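Local atomic coordinates of phosphoribosylformylglycinamidine synthase, purS subunit (Thermotoga maritima, PDB entry 1VQ3), a protein that belongs to the PurS family, small alpha-beta proteins that serve as a subunit of phosphoribosylformylglycinamidine synthase. Residues E37-L40 / R41-G45. Residues are numbered along the deposited sequence; the frame is centred on the assembly and turned at random.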
loop_
_atom_site.group_PDB
_atom_site.type_symbol
_atom_site.label_atom_id
_atom_site.label_comp_id
_atom_site.label_asym_id
_atom_site.label_seq_id
_atom_site.Cartn_x
_atom_site.Cartn_y
_atom_site.Cartn_z
ATOM N N GLU C 37 7.929 17.691 2.735
ATOM C CA GLU C 37 6.546 17.900 2.304
ATOM C C GLU C 37 6.239 19.409 2.043
ATOM O O GLU C 37 5.607 19.792 1.058
ATOM C CB GLU C 37 5.580 17.312 3.334
ATOM C CG GLU C 37 4.122 17.554 3.016
ATOM C CD GLU C 37 3.154 16.740 3.854
ATOM O OE1 GLU C 37 3.487 15.632 4.300
ATOM O OE2 GLU C 37 2.025 17.226 4.035
ATOM N N ARG C 38 6.709 20.256 2.944
ATOM C CA ARG C 38 6.404 21.675 2.889
ATOM C C ARG C 38 7.083 22.345 1.681
ATOM O O ARG C 38 6.477 23.181 1.014
ATOM C CB ARG C 38 6.841 22.312 4.204
ATOM C CG ARG C 38 6.484 23.781 4.381
ATOM C CD ARG C 38 7.215 24.412 5.581
ATOM N NE ARG C 38 7.290 23.496 6.738
ATOM C CZ ARG C 38 8.402 23.183 7.442
ATOM N NH1 ARG C 38 9.603 23.698 7.155
ATOM N NH2 ARG C 38 8.302 22.344 8.463
ATOM N N VAL C 39 8.312 21.925 1.369
ATOM C CA VAL C 39 8.991 22.365 0.141
ATOM C C VAL C 39 8.220 21.923 -1.099
ATOM O O VAL C 39 7.968 22.720 -2.023
ATOM C CB VAL C 39 10.438 21.832 0.061
ATOM C CG1 VAL C 39 11.088 22.238 -1.248
ATOM C CG2 VAL C 39 11.235 22.345 1.225
ATOM N N LEU C 40 7.816 20.655 -1.138
ATOM C CA LEU C 40 7.084 20.205 -2.307
ATOM C C LEU C 40 5.799 20.994 -2.503
ATOM O O LEU C 40 5.494 21.455 -3.592
ATOM C CB LEU C 40 6.836 18.697 -2.264
ATOM C CG LEU C 40 8.094 17.776 -2.317
ATOM C CD1 LEU C 40 7.700 16.328 -2.108
ATOM C CD2 LEU C 40 8.827 17.910 -3.609
ATOM N N ARG C 41 5.060 21.175 -1.431
ATOM C CA ARG C 41 3.757 21.814 -1.520
ATOM C C ARG C 41 3.882 23.301 -1.776
ATOM O O ARG C 41 3.373 23.805 -2.783
ATOM C CB ARG C 41 2.950 21.557 -0.253
ATOM C CG ARG C 41 2.592 20.079 -0.007
ATOM C CD ARG C 41 1.706 19.907 1.218
ATOM N NE ARG C 41 0.475 20.667 1.032
ATOM C CZ ARG C 41 -0.556 20.288 0.256
ATOM N NH1 ARG C 41 -0.556 19.124 -0.396
ATOM N NH2 ARG C 41 -1.622 21.076 0.153
ATOM N N GLU C 42 4.616 23.972 -0.906
ATOM C CA GLU C 42 4.683 25.427 -0.880
ATOM C C GLU C 42 5.715 26.061 -1.806
ATOM O O GLU C 42 5.541 27.200 -2.189
ATOM C CB GLU C 42 4.979 25.879 0.532
ATOM C CG GLU C 42 3.978 25.395 1.555
ATOM C CD GLU C 42 4.243 25.997 2.922
ATOM O OE1 GLU C 42 5.106 26.899 3.018
ATOM O OE2 GLU C 42 3.587 25.565 3.895
ATOM N N GLU C 43 6.808 25.360 -2.130
ATOM C CA GLU C 43 7.821 25.875 -3.040
ATOM C C GLU C 43 7.746 25.252 -4.419
ATOM O O GLU C 43 8.021 25.901 -5.417
ATOM C CB GLU C 43 9.218 25.680 -2.466
ATOM C CG GLU C 43 9.425 26.448 -1.184
ATOM C CD GLU C 43 10.815 26.293 -0.601
ATOM O OE1 GLU C 43 11.770 25.958 -1.353
ATOM O OE2 GLU C 43 10.954 26.532 0.627
ATOM N N LYS C 44 7.374 23.984 -4.492
ATOM C CA LYS C 44 7.257 23.315 -5.773
ATOM C C LYS C 44 5.817 23.239 -6.315
ATOM O O LYS C 44 5.619 22.847 -7.460
ATOM C CB LYS C 44 7.853 21.910 -5.652
ATOM C CG LYS C 44 9.368 21.800 -5.651
ATOM C CD LYS C 44 10.139 23.060 -5.234
ATOM C CE LYS C 44 11.649 22.866 -5.277
ATOM N NZ LYS C 44 12.388 23.818 -6.169
ATOM N N GLY C 45 4.808 23.567 -5.500
ATOM C CA GLY C 45 3.427 23.491 -5.966
ATOM C C GLY C 45 2.931 22.081 -6.250
ATOM O O GLY C 45 2.096 21.886 -7.111
#
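E37 and R41, one helical turn apart, run side by side and point the same way, CG of E37 lying 3.8 Å from CD of R41. The contact is one of methylenes: OE2 of E37 remains 4.8 Å from NE of R41, and the two planar ends are turned 72° against each other. Both polar ends are engaged by the chain that follows the helix, E37 OE1 accepting from L51 N and R41 NH1 donating to V48 O. On the next pair the side chains cross, and the carboxylate of E42 meets the aliphatic part of R38, with OE2 3.4 Å from CG; R38 NE is 5.1 Å from that same oxygen. These pairs belong to the last turns of helix 31-43, which widens into a pi-type turn at 41-43. The evidence is the bond from K44 N to V39 O, five residues back, at 2.8 Å; E43 N keeps the usual i to i+4 bond to that oxygen at 2.9 Å, tilted 34° from the carbonyl plane. V39 turns CG1 away from its backbone N (chi1 177°), bringing that methyl to 3.8 Å from OE1 of E43. L80 of a second subunit packs against V39 and the buried L40.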